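Local atomic coordinates of mambaquaretin-1 (Dendroaspis angusticeps, PDB entry 5M4V), a protein that selectively antagonises the vasopressin type 2 receptor as a green mamba venom toxin of the Kunitz family. Residues 4-10 / 40-45. Where two conformers were deposited one is given. Numbering follows the deposited sequence.
Sequences FCNLPVK and GNANRF. With PGO (S-1,2-propanediol), chain B.
Two loops of a Kunitz domain meet here through asparagine side chains and ordered water: segment 4-10, before strand 18-24, and segment 40-45, within the loop between strand 29-35 and helix 48-55. A 3-10 turn ends at N6, with L7 N hydrogen-bonded to F4 O (3.1 Å); residues 7-9 adopt polyproline-II angles (phi -61 to -71°, psi 138 to 150°). The closest CA pairs are C5-N43 (5.3 Å) and K10-G40 (5.4 Å). Two side-chain amides donate to successive carbonyls: N43 ND2 to L7 O (2.9 Å, N-H...O 152°) and N41 ND2 to P8 O (2.8 Å, 164°). N41, at chi1 65°, also closes an Asx turn, its OD1 accepting from N43 N (3.1 Å); N43, chi1 -177°, centres an inverse gamma turn, and its OD1 accepts from Y23 N. Water 1 accepts from K10 N (2.9 Å) and lies 2.7 Å from both N41 OD1 and N43 O; water 2 joins K10 O (2.8 Å), N41 N (3.0 Å) and R44 NH1 (3.1 Å). At the other end F4 (chi1 65°) sets CD1 3.8 Å from A42 CB and CE1 4.2 Å from F45 CZ, beside helix 48-55. The N43 side chain bridging both loops and strand 18-24, water between the loops, and the C5-C55 disulfide are characteristic of the BPTI-Kunitz fold.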
ATOM      1  N   PHE A   4       9.068   4.687  -4.085  1.00 13.90           N
ATOM      2  CA  PHE A   4       8.242   4.576  -2.893  1.00 14.26           C
ATOM      3  C   PHE A   4       7.375   3.311  -2.899  1.00 12.20           C
ATOM      4  O   PHE A   4       6.914   2.886  -1.819  1.00 12.96           O
ATOM      5  CB  PHE A   4       7.359   5.812  -2.606  1.00 15.42           C
ATOM      6  CG  PHE A   4       6.291   6.093  -3.622  1.00 12.49           C
ATOM      7  CD1 PHE A   4       5.078   5.476  -3.546  1.00 13.72           C
ATOM      8  CD2 PHE A   4       6.433   7.066  -4.540  1.00 17.10           C
ATOM      9  CE1 PHE A   4       4.112   5.789  -4.476  1.00 17.00           C
ATOM     10  CE2 PHE A   4       5.524   7.359  -5.421  1.00 20.60           C
ATOM     11  CZ  PHE A   4       4.351   6.739  -5.457  1.00 18.24           C
ATOM     12  N   CYS A   5       7.188   2.681  -4.064  1.00 11.78           N
ATOM     13  CA  CYS A   5       6.543   1.394  -4.085  1.00 11.04           C
ATOM     14  C   CYS A   5       7.256   0.361  -3.225  1.00 11.96           C
ATOM     15  O   CYS A   5       6.639  -0.594  -2.759  1.00 12.82           O
ATOM     16  CB  CYS A   5       6.497   0.894  -5.519  1.00 11.75           C
ATOM     17  SG  CYS A   5       5.495   1.905  -6.661  1.00 12.09           S
ATOM     18  N   ASN A   6       8.590   0.552  -3.077  1.00 12.36           N
ATOM     19  CA  ASN A   6       9.398  -0.372  -2.344  1.00 13.66           C
ATOM     20  C   ASN A   6       9.444  -0.101  -0.864  1.00 14.82           C
ATOM     21  O   ASN A   6      10.072  -0.862  -0.131  1.00 17.53           O
ATOM     22  CB  ASN A   6      10.807  -0.368  -2.908  1.00 16.57           C
ATOM     23  CG  ASN A   6      10.840  -0.782  -4.357  1.00 16.49           C
ATOM     24  OD1 ASN A   6      10.101  -1.674  -4.787  1.00 18.50           O
ATOM     25  ND2 ASN A   6      11.652  -0.097  -5.144  1.00 19.78           N
ATOM     26  N   LEU A   7       8.760   0.920  -0.372  1.00 13.15           N
ATOM     27  CA  LEU A   7       8.659   1.118   1.075  1.00 13.34           C
ATOM     28  C   LEU A   7       7.863  -0.033   1.647  1.00 12.76           C
ATOM     29  O   LEU A   7       6.976  -0.619   1.047  1.00 13.24           O
ATOM     30  CB  LEU A   7       7.902   2.428   1.380  1.00 13.96           C
ATOM     31  CG  LEU A   7       8.634   3.713   1.018  1.00 15.70           C
ATOM     32  CD1 LEU A   7       7.692   4.867   1.159  1.00 17.94           C
ATOM     33  CD2 LEU A   7       9.858   3.867   1.948  1.00 20.15           C
ATOM     34  N   PRO A   8       8.160  -0.399   2.914  1.00 14.02           N
ATOM     35  CA  PRO A   8       7.452  -1.493   3.568  1.00 13.91           C
ATOM     36  C   PRO A   8       6.015  -1.098   3.894  1.00 13.71           C
ATOM     37  O   PRO A   8       5.767   0.039   4.337  1.00 15.09           O
ATOM     38  CB  PRO A   8       8.312  -1.722   4.843  1.00 16.62           C
ATOM     39  CG  PRO A   8       8.804  -0.397   5.165  1.00 18.49           C
ATOM     40  CD  PRO A   8       9.192   0.249   3.803  1.00 16.49           C
ATOM     41  N   VAL A   9       5.116  -2.048   3.821  1.00 12.83           N
ATOM     42  CA  VAL A   9       3.705  -1.750   4.193  1.00 12.91           C
ATOM     43  C   VAL A   9       3.603  -1.324   5.636  1.00 12.04           C
ATOM     44  O   VAL A   9       4.242  -1.887   6.545  1.00 13.07           O
ATOM     45  CB  VAL A   9       2.823  -2.976   3.895  1.00 14.22           C
ATOM     46  CG1 VAL A   9       3.261  -4.211   4.646  1.00 15.76           C
ATOM     47  CG2 VAL A   9       1.371  -2.666   4.144  1.00 15.49           C
ATOM     48  N   LYS A  10       2.785  -0.291   5.865  1.00 12.80           N
ATOM     49  CA  LYS A  10       2.739   0.355   7.164  1.00 13.31           C
ATOM     50  C   LYS A  10       1.310   0.586   7.618  1.00 12.76           C
ATOM     51  O   LYS A  10       0.694   1.619   7.317  1.00 13.16           O
ATOM     52  CB  LYS A  10       3.555   1.653   7.142  1.00 15.07           C
ATOM     53  CG  LYS A  10       3.785   2.229   8.528  1.00 17.20           C
ATOM     54  CD  LYS A  10       4.674   3.399   8.505  1.00 20.46           C
ATOM     55  CE  LYS A  10       5.033   3.708   9.942  1.00 28.39           C
ATOM     56  NZ  LYS A  10       5.231   5.011  10.235  1.00 29.99           N
ATOM     57  N   GLY A  40       0.907   6.404   8.239  1.00 17.32           N
ATOM     58  CA  GLY A  40       1.292   5.550   7.158  1.00 16.23           C
ATOM     59  C   GLY A  40       2.427   6.088   6.286  1.00 16.75           C
ATOM     60  O   GLY A  40       2.965   7.148   6.554  1.00 24.02           O
ATOM     61  N   ASN A  41       2.763   5.393   5.254  1.00 13.22           N
ATOM     62  CA  ASN A  41       3.744   5.876   4.281  1.00 13.61           C
ATOM     63  C   ASN A  41       3.089   5.852   2.899  1.00 12.18           C
ATOM     64  O   ASN A  41       1.907   5.587   2.749  1.00 13.13           O
ATOM     65  CB  ASN A  41       5.069   5.126   4.358  1.00 13.93           C
ATOM     66  CG  ASN A  41       4.975   3.672   3.997  1.00 13.44           C
ATOM     67  OD1 ASN A  41       4.120   3.273   3.191  1.00 13.32           O
ATOM     68  ND2 ASN A  41       5.862   2.857   4.530  1.00 14.67           N
ATOM     69  N   ALA A  42       3.902   6.167   1.877  1.00 12.87           N
ATOM     70  CA  ALA A  42       3.345   6.378   0.512  1.00 12.30           C
ATOM     71  C   ALA A  42       3.032   5.098  -0.204  1.00 11.37           C
ATOM     72  O   ALA A  42       2.358   5.164  -1.261  1.00 12.20           O
ATOM     73  CB  ALA A  42       4.332   7.199  -0.298  1.00 15.04           C
ATOM     74  N   ASN A  43       3.445   3.929   0.283  1.00 10.70           N
ATOM     75  CA  ASN A  43       3.060   2.671  -0.356  1.00 10.03           C
ATOM     76  C   ASN A  43       1.672   2.236   0.170  1.00  9.88           C
ATOM     77  O   ASN A  43       1.518   1.272   0.918  1.00 10.36           O
ATOM     78  CB  ASN A  43       4.101   1.625  -0.117  1.00 10.49           C
ATOM     79  CG  ASN A  43       3.790   0.312  -0.819  1.00 10.52           C
ATOM     80  OD1 ASN A  43       2.958   0.267  -1.715  1.00 10.50           O
ATOM     81  ND2 ASN A  43       4.453  -0.752  -0.386  1.00 11.72           N
ATOM     82  N   ARG A  44       0.677   3.026  -0.249  0.50 10.13           N
ATOM     83  CA  ARG A  44      -0.659   2.843   0.248  0.50 10.51           C
ATOM     84  C   ARG A  44      -1.602   3.468  -0.783  0.50 10.29           C
ATOM     85  O   ARG A  44      -1.454   4.636  -1.136  0.50 11.75           O
ATOM     86  CB  ARG A  44      -0.870   3.520   1.591  0.50 11.47           C
ATOM     87  CG  ARG A  44      -2.274   3.412   2.114  0.50 13.63           C
ATOM     88  CD  ARG A  44      -2.583   3.978   3.437  0.50 15.29           C
ATOM     89  NE  ARG A  44      -2.790   5.413   3.388  0.50 14.29           N
ATOM     90  CZ  ARG A  44      -1.874   6.269   3.808  0.50 14.22           C
ATOM     91  NH1 ARG A  44      -0.727   5.799   4.247  0.50 15.83           N
ATOM     92  NH2 ARG A  44      -2.105   7.574   3.896  0.50 18.34           N
ATOM     93  N   PHE A  45      -2.611   2.702  -1.183  1.00 10.07           N
ATOM     94  CA  PHE A  45      -3.513   3.093  -2.247  1.00 10.87           C
ATOM     95  C   PHE A  45      -4.927   2.735  -1.862  1.00 10.95           C
ATOM     96  O   PHE A  45      -5.192   1.713  -1.238  1.00 11.94           O
ATOM     97  CB  PHE A  45      -3.143   2.387  -3.557  1.00 11.05           C
ATOM     98  CG  PHE A  45      -1.730   2.603  -3.938  1.00 10.75           C
ATOM     99  CD1 PHE A  45      -1.331   3.704  -4.653  1.00 13.34           C
ATOM    100  CD2 PHE A  45      -0.719   1.755  -3.502  1.00 10.92           C
ATOM    101  CE1 PHE A  45      -0.031   3.954  -4.968  1.00 14.27           C
ATOM    102  CE2 PHE A  45       0.607   1.981  -3.808  1.00 11.69           C
ATOM    103  CZ  PHE A  45       0.935   3.093  -4.553  1.00 13.05           C
TER
HETATM  104  C1  PGO B 101       5.559   4.493  13.519  1.00 46.19           C
HETATM  105  C2  PGO B 101       4.202   3.926  13.850  1.00 38.61           C
HETATM  106  C3  PGO B 101       4.047   3.185  15.209  1.00 39.52           C
HETATM  107  O1  PGO B 101       5.948   5.706  12.807  1.00 48.83           O
HETATM  108  O2  PGO B 101       3.712   2.881  12.784  1.00 29.11           O
HETATM  109  O   HOH W   1       2.192   1.374   3.542  1.00 12.55           O
HETATM  110  O   HOH W   2       0.762   3.221   4.992  1.00 13.27           O